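Local coordinates for protein acetylserotonin O-methyltransferase (PDB 4A6D) that transfers a methyl group from S-adenosyl-L-methionine to N-acetylserotonin, yielding melatonin, and works as a homodimer, at residues Cys29-Leu37 / Ala48-Ser56; Leu172-Met183 / Glu196-Thr207. All blocks are in the same frame, centred on the assembly; numbering follows the deposited sequence.

Interaction 1: residues Cys29-Leu37 / Ala48-Ser56; sequences CELGVFDLL and AVAAGVRAS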
# COMPACT_ATOMS: atom_id res chain seq x y z
N CYS A 29 2.43 -7.30 -12.55
CA CYS A 29 1.57 -6.96 -13.69
C CYS A 29 2.38 -6.18 -14.74
O CYS A 29 2.39 -6.57 -15.90
CB CYS A 29 0.34 -6.18 -13.26
SG CYS A 29 -1.01 -7.21 -12.63
N GLU A 30 3.10 -5.11 -14.31
CA GLU A 30 3.95 -4.29 -15.17
C GLU A 30 5.04 -5.14 -15.87
O GLU A 30 5.34 -4.91 -17.04
CB GLU A 30 4.54 -3.08 -14.39
CG GLU A 30 5.69 -2.36 -15.12
CD GLU A 30 5.88 -0.86 -14.98
OE1 GLU A 30 4.88 -0.13 -14.76
OE2 GLU A 30 7.03 -0.39 -15.16
N LEU A 31 5.63 -6.14 -15.17
CA LEU A 31 6.68 -6.99 -15.74
C LEU A 31 6.17 -8.11 -16.67
O LEU A 31 6.95 -8.67 -17.44
CB LEU A 31 7.60 -7.54 -14.66
CG LEU A 31 8.55 -6.54 -14.05
CD1 LEU A 31 8.90 -6.95 -12.63
CD2 LEU A 31 9.81 -6.39 -14.88
N GLY A 32 4.86 -8.37 -16.62
CA GLY A 32 4.19 -9.38 -17.43
C GLY A 32 4.43 -10.82 -17.02
O GLY A 32 4.28 -11.72 -17.85
N VAL A 33 4.76 -11.05 -15.73
CA VAL A 33 5.03 -12.37 -15.12
C VAL A 33 3.94 -13.40 -15.46
O VAL A 33 4.24 -14.49 -15.94
CB VAL A 33 5.26 -12.25 -13.58
CG1 VAL A 33 5.30 -13.61 -12.90
CG2 VAL A 33 6.53 -11.46 -13.28
N PHE A 34 2.67 -13.02 -15.21
CA PHE A 34 1.49 -13.86 -15.43
C PHE A 34 1.26 -14.22 -16.90
O PHE A 34 0.91 -15.36 -17.18
CB PHE A 34 0.25 -13.23 -14.78
CG PHE A 34 0.50 -12.80 -13.35
CD1 PHE A 34 0.77 -13.74 -12.36
CD2 PHE A 34 0.51 -11.45 -13.01
CE1 PHE A 34 1.05 -13.34 -11.05
CE2 PHE A 34 0.76 -11.05 -11.69
CZ PHE A 34 1.04 -12.00 -10.72
N ASP A 35 1.50 -13.26 -17.83
CA ASP A 35 1.38 -13.49 -19.28
C ASP A 35 2.42 -14.50 -19.76
O ASP A 35 2.06 -15.46 -20.45
CB ASP A 35 1.50 -12.17 -20.07
CG ASP A 35 0.29 -11.26 -20.00
OD1 ASP A 35 -0.85 -11.79 -20.04
OD2 ASP A 35 0.47 -10.03 -20.00
N LEU A 36 3.70 -14.31 -19.37
CA LEU A 36 4.83 -15.19 -19.69
C LEU A 36 4.57 -16.62 -19.21
O LEU A 36 4.91 -17.57 -19.93
CB LEU A 36 6.12 -14.64 -19.05
CG LEU A 36 7.42 -15.35 -19.42
CD1 LEU A 36 7.95 -14.85 -20.76
CD2 LEU A 36 8.47 -15.15 -18.36
N LEU A 37 3.99 -16.77 -17.99
CA LEU A 37 3.64 -18.06 -17.38
C LEU A 37 2.48 -18.74 -18.10
O LEU A 37 2.46 -19.97 -18.15
CB LEU A 37 3.34 -17.93 -15.87
CG LEU A 37 4.54 -17.73 -14.93
CD1 LEU A 37 4.08 -17.31 -13.56
CD2 LEU A 37 5.39 -18.98 -14.83
N ALA A 48 14.29 -18.58 -16.04
CA ALA A 48 13.44 -18.51 -17.24
C ALA A 48 12.47 -17.32 -17.16
O ALA A 48 12.13 -16.74 -18.20
CB ALA A 48 12.67 -19.82 -17.42
N VAL A 49 12.01 -16.98 -15.93
CA VAL A 49 11.11 -15.83 -15.70
C VAL A 49 11.95 -14.56 -15.86
O VAL A 49 11.61 -13.74 -16.70
CB VAL A 49 10.36 -15.89 -14.34
CG1 VAL A 49 9.52 -14.64 -14.11
CG2 VAL A 49 9.47 -17.13 -14.25
N ALA A 50 13.07 -14.44 -15.09
CA ALA A 50 14.01 -13.31 -15.12
C ALA A 50 14.43 -12.93 -16.54
O ALA A 50 14.50 -11.74 -16.85
CB ALA A 50 15.23 -13.61 -14.27
N ALA A 51 14.69 -13.94 -17.40
CA ALA A 51 15.07 -13.75 -18.80
C ALA A 51 13.88 -13.24 -19.64
O ALA A 51 14.06 -12.35 -20.46
CB ALA A 51 15.61 -15.05 -19.37
N GLY A 52 12.68 -13.80 -19.41
CA GLY A 52 11.45 -13.46 -20.12
C GLY A 52 10.86 -12.10 -19.81
O GLY A 52 10.20 -11.50 -20.67
N VAL A 53 11.06 -11.60 -18.58
CA VAL A 53 10.59 -10.29 -18.12
C VAL A 53 11.69 -9.22 -18.20
O VAL A 53 11.42 -8.03 -18.02
CB VAL A 53 9.87 -10.30 -16.74
CG1 VAL A 53 8.64 -11.20 -16.76
CG2 VAL A 53 10.81 -10.70 -15.60
N ARG A 54 12.94 -9.66 -18.51
CA ARG A 54 14.15 -8.84 -18.63
C ARG A 54 14.43 -8.11 -17.32
O ARG A 54 14.41 -6.88 -17.26
CB ARG A 54 14.12 -7.95 -19.89
CG ARG A 54 14.61 -8.71 -21.11
CD ARG A 54 14.01 -8.22 -22.42
NE ARG A 54 12.69 -8.79 -22.69
CZ ARG A 54 12.48 -9.92 -23.37
NH1 ARG A 54 13.50 -10.63 -23.83
NH2 ARG A 54 11.24 -10.34 -23.59
N ALA A 55 14.66 -8.90 -16.26
CA ALA A 55 14.90 -8.44 -14.90
C ALA A 55 15.98 -9.26 -14.20
O ALA A 55 16.42 -10.29 -14.73
CB ALA A 55 13.59 -8.49 -14.11
N SER A 56 16.41 -8.79 -13.03
CA SER A 56 17.46 -9.42 -12.24
C SER A 56 16.97 -10.70 -11.56
O SER A 56 15.81 -10.80 -11.18
CB SER A 56 18.01 -8.44 -11.21
OG SER A 56 17.10 -8.19 -10.15
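Leu31, in the last turn of helix 7-31, meets Val53 flank to flank, Leu31 CB lying 4.1 Å from Val53 CB, while Leu31 CD2 reaches on to the methyl of Ala55. The carbonyl O of Leu31 lies close to Val53 CG1. Gly32, with positive phi, closes this helix in a Schellman motif and at the same time stands at the N-cap of helix 33-39. Val33 follows, its CG2 placed 4.1 Å from Val53 CG1 and a little farther from Val49 CG1. Leu36 is a knob in the hole formed by Ala48, Val49, Gly52 and Val53. Its CG stands opposite the backbone N (chi1 -173°) and so points into the hole, where CD1 meets Gly52 CA at 3.8 Å and CD2 lies on the backbone of Val49. Gly52 admits this close approach, since a CB there would collide with Leu36 CD2. With an alanine in place of Leu36, the hole would probably be left unfilled and the Gly52 backbone without its cover. The axes of 33-37 and 48-53 cross at 112°, and helix 57-69 packs on Val33 through Leu64 and on Val49 through Thr60, a largely apolar helical cluster within the dimerisation domain, whose family belongs to the helix-turn-helix clan.

Interaction 2: residues Leu172-Met183 / Glu196-Thr207; sequences LTAFDLSVFPLM and ECMSLYPGCKIT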
# COMPACT_ATOMS: atom_id res chain seq x y z
N LEU A 172 -26.50 -4.05 -15.03
CA LEU A 172 -27.41 -3.91 -16.16
C LEU A 172 -28.68 -4.75 -16.04
O LEU A 172 -29.70 -4.38 -16.64
CB LEU A 172 -26.68 -4.12 -17.49
CG LEU A 172 -25.47 -3.19 -17.75
CD1 LEU A 172 -24.63 -3.70 -18.88
CD2 LEU A 172 -25.88 -1.74 -17.97
N THR A 173 -28.64 -5.84 -15.23
CA THR A 173 -29.81 -6.72 -15.00
C THR A 173 -30.52 -6.54 -13.65
O THR A 173 -31.53 -7.21 -13.41
CB THR A 173 -29.56 -8.19 -15.37
OG1 THR A 173 -28.59 -8.74 -14.49
CG2 THR A 173 -29.17 -8.38 -16.83
N ALA A 174 -30.04 -5.60 -12.80
CA ALA A 174 -30.66 -5.23 -11.52
C ALA A 174 -32.14 -4.78 -11.77
O ALA A 174 -33.03 -5.11 -10.99
CB ALA A 174 -29.85 -4.08 -10.88
N PHE A 175 -32.37 -4.05 -12.88
CA PHE A 175 -33.67 -3.58 -13.36
C PHE A 175 -33.82 -4.05 -14.81
O PHE A 175 -32.83 -4.19 -15.53
CB PHE A 175 -33.77 -2.04 -13.31
CG PHE A 175 -33.55 -1.42 -11.94
CD1 PHE A 175 -34.59 -1.34 -11.02
CD2 PHE A 175 -32.30 -0.92 -11.58
CE1 PHE A 175 -34.37 -0.81 -9.74
CE2 PHE A 175 -32.08 -0.38 -10.31
CZ PHE A 175 -33.12 -0.31 -9.40
N ASP A 176 -35.06 -4.29 -15.24
CA ASP A 176 -35.39 -4.71 -16.60
C ASP A 176 -35.42 -3.47 -17.50
O ASP A 176 -36.38 -2.69 -17.51
CB ASP A 176 -36.72 -5.49 -16.62
CG ASP A 176 -37.29 -5.76 -18.00
OD1 ASP A 176 -36.51 -5.79 -18.98
OD2 ASP A 176 -38.52 -5.98 -18.09
N LEU A 177 -34.33 -3.33 -18.25
CA LEU A 177 -34.08 -2.20 -19.14
C LEU A 177 -34.62 -2.41 -20.55
O LEU A 177 -34.49 -1.50 -21.39
CB LEU A 177 -32.58 -1.87 -19.17
CG LEU A 177 -31.77 -1.74 -17.87
CD1 LEU A 177 -30.38 -1.27 -18.17
CD2 LEU A 177 -32.39 -0.74 -16.91
N SER A 178 -35.25 -3.56 -20.83
CA SER A 178 -35.83 -3.87 -22.14
C SER A 178 -36.94 -2.86 -22.48
O SER A 178 -37.29 -2.67 -23.65
CB SER A 178 -36.39 -5.29 -22.15
OG SER A 178 -37.62 -5.38 -21.44
N VAL A 179 -37.46 -2.20 -21.44
CA VAL A 179 -38.49 -1.16 -21.39
C VAL A 179 -38.02 0.17 -22.06
O VAL A 179 -38.85 1.02 -22.40
CB VAL A 179 -38.82 -1.03 -19.87
CG1 VAL A 179 -38.55 0.34 -19.26
CG2 VAL A 179 -40.21 -1.51 -19.54
N PHE A 180 -36.68 0.34 -22.23
CA PHE A 180 -36.02 1.51 -22.81
C PHE A 180 -35.34 1.09 -24.11
O PHE A 180 -34.17 0.72 -24.09
CB PHE A 180 -34.97 2.04 -21.81
CG PHE A 180 -35.47 2.28 -20.41
CD1 PHE A 180 -36.32 3.35 -20.13
CD2 PHE A 180 -35.02 1.49 -19.35
CE1 PHE A 180 -36.74 3.60 -18.83
CE2 PHE A 180 -35.46 1.73 -18.04
CZ PHE A 180 -36.32 2.78 -17.79
N PRO A 181 -36.05 1.10 -25.24
CA PRO A 181 -35.42 0.67 -26.50
C PRO A 181 -34.17 1.44 -26.92
O PRO A 181 -33.26 0.86 -27.48
CB PRO A 181 -36.55 0.84 -27.53
CG PRO A 181 -37.78 0.90 -26.75
CD PRO A 181 -37.44 1.54 -25.46
N LEU A 182 -34.15 2.74 -26.69
CA LEU A 182 -33.03 3.58 -27.08
C LEU A 182 -32.29 4.07 -25.83
O LEU A 182 -32.91 4.58 -24.89
CB LEU A 182 -33.54 4.69 -28.00
CG LEU A 182 -32.63 5.83 -28.45
CD1 LEU A 182 -31.28 5.34 -29.02
CD2 LEU A 182 -33.36 6.70 -29.45
N MET A 183 -30.96 3.84 -25.78
CA MET A 183 -30.15 4.19 -24.61
C MET A 183 -28.98 5.10 -24.91
O MET A 183 -28.50 5.14 -26.04
CB MET A 183 -29.62 2.92 -23.91
CG MET A 183 -30.68 1.95 -23.51
SD MET A 183 -29.95 0.58 -22.61
CE MET A 183 -31.37 -0.47 -22.38
N GLU A 196 -21.79 -4.77 -23.42
CA GLU A 196 -22.44 -5.72 -22.52
C GLU A 196 -23.94 -5.51 -22.54
O GLU A 196 -24.69 -6.48 -22.64
CB GLU A 196 -21.88 -5.59 -21.09
CG GLU A 196 -22.55 -6.47 -20.05
CD GLU A 196 -22.18 -7.94 -20.08
OE1 GLU A 196 -21.01 -8.26 -19.77
OE2 GLU A 196 -23.08 -8.78 -20.33
N CYS A 197 -24.36 -4.25 -22.46
CA CYS A 197 -25.77 -3.85 -22.48
C CYS A 197 -26.52 -4.38 -23.71
O CYS A 197 -27.60 -4.95 -23.57
CB CYS A 197 -25.90 -2.34 -22.35
SG CYS A 197 -27.45 -1.81 -21.61
N MET A 198 -25.90 -4.26 -24.90
CA MET A 198 -26.44 -4.73 -26.17
C MET A 198 -26.55 -6.24 -26.33
O MET A 198 -27.48 -6.70 -26.98
CB MET A 198 -25.73 -4.05 -27.33
CG MET A 198 -25.91 -2.54 -27.33
SD MET A 198 -27.65 -1.99 -27.36
CE MET A 198 -27.94 -1.52 -25.62
N SER A 199 -25.66 -7.02 -25.73
CA SER A 199 -25.75 -8.48 -25.78
C SER A 199 -26.86 -8.94 -24.83
O SER A 199 -27.61 -9.86 -25.15
CB SER A 199 -24.41 -9.13 -25.41
OG SER A 199 -24.00 -8.76 -24.11
N LEU A 200 -26.99 -8.23 -23.69
CA LEU A 200 -28.01 -8.48 -22.67
C LEU A 200 -29.40 -8.09 -23.18
O LEU A 200 -30.36 -8.82 -22.92
CB LEU A 200 -27.68 -7.70 -21.39
CG LEU A 200 -26.70 -8.34 -20.44
CD1 LEU A 200 -26.30 -7.38 -19.37
CD2 LEU A 200 -27.29 -9.58 -19.81
N TYR A 201 -29.51 -6.96 -23.91
CA TYR A 201 -30.78 -6.46 -24.46
C TYR A 201 -30.75 -6.41 -26.01
O TYR A 201 -30.47 -5.37 -26.61
CB TYR A 201 -31.18 -5.12 -23.82
CG TYR A 201 -31.34 -5.20 -22.32
CD1 TYR A 201 -32.54 -5.64 -21.75
CD2 TYR A 201 -30.28 -4.91 -21.46
CE1 TYR A 201 -32.68 -5.76 -20.36
CE2 TYR A 201 -30.42 -5.00 -20.07
CZ TYR A 201 -31.63 -5.43 -19.53
OH TYR A 201 -31.80 -5.51 -18.17
N PRO A 202 -31.06 -7.56 -26.66
CA PRO A 202 -31.03 -7.61 -28.14
C PRO A 202 -31.93 -6.63 -28.89
O PRO A 202 -31.63 -6.30 -30.04
CB PRO A 202 -31.40 -9.06 -28.45
CG PRO A 202 -31.08 -9.81 -27.21
CD PRO A 202 -31.40 -8.88 -26.10
N GLY A 203 -33.02 -6.22 -28.26
CA GLY A 203 -33.96 -5.29 -28.90
C GLY A 203 -33.45 -3.87 -28.95
O GLY A 203 -33.63 -3.17 -29.95
N CYS A 204 -32.77 -3.46 -27.86
CA CYS A 204 -32.20 -2.14 -27.61
C CYS A 204 -31.07 -1.68 -28.55
O CYS A 204 -30.44 -2.50 -29.22
CB CYS A 204 -31.81 -2.01 -26.14
SG CYS A 204 -33.18 -2.32 -24.98
N LYS A 205 -30.84 -0.36 -28.58
CA LYS A 205 -29.78 0.35 -29.31
C LYS A 205 -29.19 1.37 -28.33
O LYS A 205 -29.91 1.90 -27.47
CB LYS A 205 -30.32 1.06 -30.56
CG LYS A 205 -30.11 0.29 -31.86
CD LYS A 205 -31.33 0.37 -32.82
CE LYS A 205 -31.37 1.60 -33.72
NZ LYS A 205 -32.63 1.68 -34.53
N ILE A 206 -27.88 1.66 -28.46
CA ILE A 206 -27.17 2.58 -27.55
C ILE A 206 -26.17 3.56 -28.24
O ILE A 206 -25.42 3.16 -29.14
CB ILE A 206 -26.49 1.78 -26.40
CG1 ILE A 206 -26.04 2.67 -25.22
CG2 ILE A 206 -25.34 0.93 -26.91
CD1 ILE A 206 -25.91 1.92 -23.85
N THR A 207 -26.12 4.82 -27.74
CA THR A 207 -25.10 5.78 -28.14
C THR A 207 -24.12 5.99 -26.97
O THR A 207 -24.55 6.28 -25.85
CB THR A 207 -25.71 7.06 -28.66
OG1 THR A 207 -26.50 6.70 -29.78
CG2 THR A 207 -24.66 8.10 -29.07
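Met183 and Cys197 meet sulfur to sulfur, SD to SG 3.6 Å, at the apolar centre of a beta-alpha-beta unit in the Rossmann-like methyltransferase domain: strand 182-186, helix 192-200 and strand 205-210. The Met183 chain runs extended beyond CG, which carries SD to the helix and Met183 CE to Cys204 SG, 3.7 Å away. Nearer the backbone, its CB packs on CG1 of Ile206. On the same helix, Leu172 comes in from helix 164-173, its CD1 against Cys197 N and Glu196 CG and its CB against Leu200 CD1; Thr173 CG2 touches the other branch, Leu200 CD2. Tyr201, just past the helix, packs its ring against residues 175-178, and Leu177 CB sits over one face in a CH-pi contact, 4.0 Å from the ring centroid.

The parallel strands are joined by three backbone bonds, Lys205 N to Pro181 O, Met183 N to Lys205 O and Thr207 N to Met183 O, and strand 247-251 lies beyond Leu182. The carboxylate of Asp176 lies near the edge of the Tyr201 ring, its plane turned only 14° from that of the ring. Asp176 OD1 also takes the hydroxyl and the backbone N-H of Ser178, the latter forming an Asx turn. At the polar end, the phenol hydroxyl ties residues 175-178 to the preceding helix. It receives a weak but nearly straight bond from Leu177 N (172°). In turn it donates, tilted 26° from the carbonyl plane, the bond from Tyr201 OH to Leu172 O, 2.8 Å long.

In the fold
The two interactions lie in different domains, their centres about 41 Å apart and their nearest atoms about 20 Å apart, and share no helix or strand. Interaction 2 has the deeper core, with 11 of its 19 touching residues buried and 4 exposed, against 3 of 9 buried and none exposed in interaction 1, and it buries about twice the surface (724 against 365 Å²). Interaction 1 is helix on helix and apolar in its side-chain contacts; its flank approaches the second subunit, where Glu30 forms a salt bridge with Arg125 of that chain. Interaction 2 combines strand pairing, a sulfur-rich core and a tyrosine hydroxyl bonded to backbone, and no other chain of the assembly touches it. Its strand 205-210 leads to Asp210, which binds S-adenosyl-L-methionine.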